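Local coordinates for particle-associated glycoside hydrolase (Acinetobacter phage Fri1, PDB 6C72) that depolymerises the capsular polysaccharide of Acinetobacter baumannii as a tailspike of the phage virion, degrading the host capsule during virus entry, at the interface of chains A and B. Numbering follows the deposited sequence. Chains: chain A/B, Particle-associated glycoside hydrolase.

Contact 1: the interface of chains A and B. Residues chain A 420, 463-464, 466; chain B 444-446, 458.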
loop_
_atom_site.group_PDB
_atom_site.type_symbol
_atom_site.label_atom_id
_atom_site.label_comp_id
_atom_site.label_asym_id
_atom_site.label_seq_id
_atom_site.Cartn_x
_atom_site.Cartn_y
_atom_site.Cartn_z
ATOM N N ASP A 420 2.132 -13.552 16.934
ATOM C CA ASP A 420 1.596 -12.503 16.084
ATOM C C ASP A 420 2.550 -12.138 14.950
ATOM O O ASP A 420 2.309 -11.160 14.246
ATOM C CB ASP A 420 1.234 -11.283 16.933
ATOM C CG ASP A 420 0.135 -11.593 17.931
ATOM O OD1 ASP A 420 -0.868 -12.237 17.533
ATOM O OD2 ASP A 420 0.273 -11.233 19.125
ATOM N N THR A 463 -2.700 -14.129 18.721
ATOM C CA THR A 463 -3.435 -13.779 19.931
ATOM C C THR A 463 -4.929 -13.639 19.658
ATOM O O THR A 463 -5.753 -14.013 20.498
ATOM C CB THR A 463 -2.863 -12.488 20.528
ATOM O OG1 THR A 463 -1.481 -12.680 20.856
ATOM C CG2 THR A 463 -3.610 -12.098 21.785
ATOM N N ILE A 464 -5.300 -13.105 18.494
ATOM C CA ILE A 464 -6.705 -12.851 18.198
ATOM C C ILE A 464 -7.513 -14.145 18.251
ATOM O O ILE A 464 -8.705 -14.131 18.573
ATOM C CB ILE A 464 -6.839 -12.147 16.831
ATOM C CG1 ILE A 464 -8.282 -11.752 16.559
ATOM C CG2 ILE A 464 -6.348 -13.025 15.690
ATOM C CD1 ILE A 464 -8.758 -10.685 17.463
ATOM N N GLN A 466 -6.571 -16.886 20.149
ATOM C CA GLN A 466 -6.142 -17.754 21.240
ATOM C C GLN A 466 -7.330 -18.381 21.971
ATOM O O GLN A 466 -7.210 -19.495 22.490
ATOM C CB GLN A 466 -5.248 -16.979 22.212
ATOM C CG GLN A 466 -5.980 -15.943 23.020
ATOM C CD GLN A 466 -5.030 -15.015 23.764
ATOM O OE1 GLN A 466 -3.805 -15.212 23.750
ATOM N NE2 GLN A 466 -5.588 -13.992 24.411
ATOM N N PHE B 444 -10.809 -7.176 19.333
ATOM C CA PHE B 444 -9.579 -6.664 19.912
ATOM C C PHE B 444 -8.478 -7.690 19.731
ATOM O O PHE B 444 -8.640 -8.852 20.116
ATOM C CB PHE B 444 -9.744 -6.331 21.403
ATOM C CG PHE B 444 -10.513 -5.060 21.668
ATOM C CD1 PHE B 444 -11.900 -5.057 21.686
ATOM C CD2 PHE B 444 -9.840 -3.872 21.911
ATOM C CE1 PHE B 444 -12.599 -3.905 21.927
ATOM C CE2 PHE B 444 -10.541 -2.716 22.157
ATOM C CZ PHE B 444 -11.926 -2.736 22.157
ATOM N N GLY B 445 -7.374 -7.261 19.144
ATOM C CA GLY B 445 -6.136 -8.006 19.183
ATOM C C GLY B 445 -5.286 -7.552 20.350
ATOM O O GLY B 445 -5.791 -7.070 21.372
ATOM N N VAL B 446 -3.973 -7.695 20.201
ATOM C CA VAL B 446 -3.063 -7.124 21.177
ATOM C C VAL B 446 -3.112 -5.604 21.076
ATOM O O VAL B 446 -3.196 -5.039 19.979
ATOM C CB VAL B 446 -1.641 -7.670 20.960
ATOM C CG1 VAL B 446 -0.649 -6.981 21.876
ATOM C CG2 VAL B 446 -1.623 -9.157 21.208
ATOM N N PRO B 458 -7.860 -9.260 24.622
ATOM C CA PRO B 458 -8.116 -9.626 23.225
ATOM C C PRO B 458 -9.322 -10.547 23.129
ATOM O O PRO B 458 -9.532 -11.414 23.974
ATOM C CB PRO B 458 -6.817 -10.317 22.791
ATOM C CG PRO B 458 -5.760 -9.755 23.727
ATOM C CD PRO B 458 -6.481 -9.569 25.039
HETATM O O HOH W 1 -8.450 -13.788 23.573
#

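Contact 2: the interface of chains A and B. Residues chain A 88, 124, 143-144, 198; chain B 151, 175, 203, 233.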
loop_
_atom_site.group_PDB
_atom_site.type_symbol
_atom_site.label_atom_id
_atom_site.label_comp_id
_atom_site.label_asym_id
_atom_site.label_seq_id
_atom_site.Cartn_x
_atom_site.Cartn_y
_atom_site.Cartn_z
ATOM N N LYS A 88 14.064 29.667 -14.303
ATOM C CA LYS A 88 14.401 29.267 -12.930
ATOM C C LYS A 88 15.557 28.267 -12.872
ATOM O O LYS A 88 15.598 27.407 -11.991
ATOM C CB LYS A 88 13.180 28.706 -12.198
ATOM C CG LYS A 88 12.002 29.665 -12.120
ATOM C CD LYS A 88 10.759 28.977 -11.565
ATOM C CE LYS A 88 10.993 28.452 -10.146
ATOM N NZ LYS A 88 9.773 27.787 -9.600
ATOM N N GLY A 124 13.183 33.039 -5.614
ATOM C CA GLY A 124 12.020 32.177 -5.713
ATOM C C GLY A 124 12.323 30.706 -5.829
ATOM O O GLY A 124 11.385 29.901 -5.903
ATOM N N SER A 143 15.858 26.643 0.728
ATOM C CA SER A 143 14.516 26.142 0.442
ATOM C C SER A 143 14.162 26.265 -1.041
ATOM O O SER A 143 14.471 27.264 -1.700
ATOM C CB SER A 143 13.478 26.863 1.302
ATOM O OG SER A 143 13.653 26.531 2.669
ATOM N N ASN A 144 13.542 25.206 -1.569
ATOM C CA ASN A 144 13.012 25.186 -2.927
ATOM C C ASN A 144 14.111 25.378 -3.975
ATOM O O ASN A 144 13.868 25.908 -5.061
ATOM C CB ASN A 144 11.895 26.222 -3.091
ATOM C CG ASN A 144 10.782 26.043 -2.063
ATOM O OD1 ASN A 144 10.430 26.979 -1.334
ATOM N ND2 ASN A 144 10.231 24.840 -1.990
ATOM N N GLY A 198 11.802 21.591 0.729
ATOM C CA GLY A 198 11.654 21.482 -0.708
ATOM C C GLY A 198 12.944 21.555 -1.490
ATOM O O GLY A 198 12.917 21.870 -2.675
ATOM N N PHE B 151 7.815 32.094 -4.894
ATOM C CA PHE B 151 8.171 32.168 -3.479
ATOM C C PHE B 151 8.853 33.495 -3.140
ATOM O O PHE B 151 9.653 34.023 -3.917
ATOM C CB PHE B 151 9.103 31.019 -3.106
ATOM C CG PHE B 151 8.459 29.658 -3.149
ATOM C CD1 PHE B 151 7.513 29.287 -2.207
ATOM C CD2 PHE B 151 8.810 28.743 -4.134
ATOM C CE1 PHE B 151 6.936 28.040 -2.245
ATOM C CE2 PHE B 151 8.232 27.476 -4.167
ATOM C CZ PHE B 151 7.292 27.128 -3.226
ATOM N N TYR B 175 10.425 29.206 4.626
ATOM C CA TYR B 175 9.967 29.719 3.336
ATOM C C TYR B 175 8.656 30.476 3.485
ATOM O O TYR B 175 7.854 30.208 4.382
ATOM C CB TYR B 175 9.785 28.577 2.331
ATOM C CG TYR B 175 8.450 27.878 2.455
ATOM C CD1 TYR B 175 8.261 26.885 3.411
ATOM C CD2 TYR B 175 7.377 28.217 1.635
ATOM C CE1 TYR B 175 7.055 26.240 3.550
ATOM C CE2 TYR B 175 6.148 27.575 1.768
ATOM C CZ TYR B 175 5.996 26.583 2.734
ATOM O OH TYR B 175 4.785 25.923 2.889
ATOM N N ASN B 203 2.964 26.739 -5.678
ATOM C CA ASN B 203 3.905 27.775 -5.231
ATOM C C ASN B 203 3.227 29.129 -5.048
ATOM O O ASN B 203 3.702 30.149 -5.546
ATOM C CB ASN B 203 5.084 27.901 -6.197
ATOM C CG ASN B 203 5.929 26.639 -6.283
ATOM O OD1 ASN B 203 5.632 25.632 -5.649
ATOM N ND2 ASN B 203 6.995 26.694 -7.086
ATOM N N TRP B 233 2.615 22.875 -2.810
ATOM C CA TRP B 233 3.059 24.079 -2.114
ATOM C C TRP B 233 2.065 25.231 -2.278
ATOM O O TRP B 233 2.424 26.343 -2.675
ATOM C CB TRP B 233 4.454 24.494 -2.581
ATOM C CG TRP B 233 5.528 23.488 -2.283
ATOM C CD1 TRP B 233 6.147 22.673 -3.171
ATOM C CD2 TRP B 233 6.091 23.183 -0.994
ATOM N NE1 TRP B 233 7.081 21.890 -2.529
ATOM C CE2 TRP B 233 7.067 22.183 -1.192
ATOM C CE3 TRP B 233 5.867 23.660 0.302
ATOM C CZ2 TRP B 233 7.813 21.644 -0.143
ATOM C CZ3 TRP B 233 6.618 23.135 1.344
ATOM C CH2 TRP B 233 7.578 22.133 1.112
HETATM O O HOH W 2 11.548 26.545 4.702
HETATM O O HOH W 3 7.720 29.257 -8.590
HETATM O O HOH W 4 9.184 30.727 -6.968
#

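Contact 1: the interface of chains A and B
A:Thr463 packs against B:Val446 where the end of the parallel beta-helix of one tailspike chain touches its neighbour. The threonine opens the 3-10 helix 463-468, which follows the beta-helix in the sequence; B:Val446 lies in the loop after strand 443-444. Their side chains cross at about a right angle, and one valine methyl does the work: CG2 sits 3.6 Å from the methyl CG2 of A:Thr463 and touches CB and the hydroxyl oxygen OG1 of the same residue as well. With CG1 of B:Val446 anti to the backbone N (chi1 174°), it is the CG2 branch that is turned to chain A. The carboxylate of A:Asp420 borders this methyl too, OD2 lying 3.5 Å from CG2 of B:Val446. Beside it the ring of B:Pro458 leans obliquely on the threonine methyl, its CG 3.7 Å from A:Thr463 CG2, so that this methyl sits in the angle between valine and proline.

The threonine is set by its own chain. A:Asp420 takes both its N-H and its hydroxyl, each on a syn side of the carboxylate and slightly out of its plane: A:Thr463 N donates to OD1 at 2.9 Å in a nearly straight bond (179° at H), and OG1 donates to OD2. This two-point grip from a residue distant in sequence caps the start of the 3-10 helix, helps fix the threonine's rotation and presents CG2 to chain B.

Away from this apolar core the contact is looser and wet. The side-chain amide of A:Gln466 comes no nearer to B:Pro458 than 4.2 Å, from NE2 to CB, and a water fills in, 3.0 Å from NE2 of A:Gln466 and bound in turn to the carbonyl O of B:Pro458. On another flank the terminal methyl CD1 of A:Ile464 abuts the carbonyl O of B:Phe444, an apolar tip against a backbone oxygen.

Contact 2: the interface of chains A and B
The carboxamide of A:Asn144 lies flat on the phenyl ring of B:Phe151, the two planes only 8° apart, in a loop-to-loop contact between neighbouring chains of the trimeric tailspike, towards the N-terminal part of its beta-helix. These two residues bury the most surface here. The amide oxygen OD1 of A:Asn144 stands 3.4 Å above the plane of the B:Phe151 ring and over its centre, while CG is 3.6 Å from the ring carbon CE2. The asparagine reaches this face with CG anti to its carbonyl carbon (chi1 -55°), and its second torsion of 125° turns the amide parallel to the ring. The nitrogen ND2 points away from the ring centre, over one face of the B:Trp233 indole and offset toward its rim, so that the amide is bordered by two aromatic rings of chain B.

A:Gly124, next in buried surface on chain A, approaches the same phenyl group at its edge. Its carbonyl O lies in the ring plane, 3.3 Å from CD2 of B:Phe151, where the positive rim of the ring would suit an oxygen. The backbone of the phenylalanine is tied to that oxygen as well: one water bridges A:Gly124 O and B:Phe151 N. A second water, 2.6 Å from the first, joins NZ of A:Lys88 to ND2 of B:Asn203; these side chains point tip to tip but are separated by 3.9 Å between NZ and ND2, and the water links them.

Smaller contacts surround the stack. CA of A:Gly198 packs against CZ2 of B:Trp233, and a further water joins OG of A:Ser143 to the backbone N of B:Tyr175. Amide-on-ring stacking with water-mediated polar links thus joins loops of the two chains, and probably helps hold the subunits side by side in the trimer.

Contacts 1 and 2 belong to one interface between the same two chains, their C-alpha centres about 48 Å apart, and share no residue or secondary-structure element. Contact 2 lies toward the N-terminal part of the beta-helix, whereas contact 1 lies near its C-terminal end, before the chains pass to the last domain. The chains are therefore in touch at well-separated levels of the spike. As the deposited assembly holds three copies and the interface is not an exact two-fold, each chain probably presents different surfaces to its two neighbours, which fits the trimeric build typical of phage tailspikes.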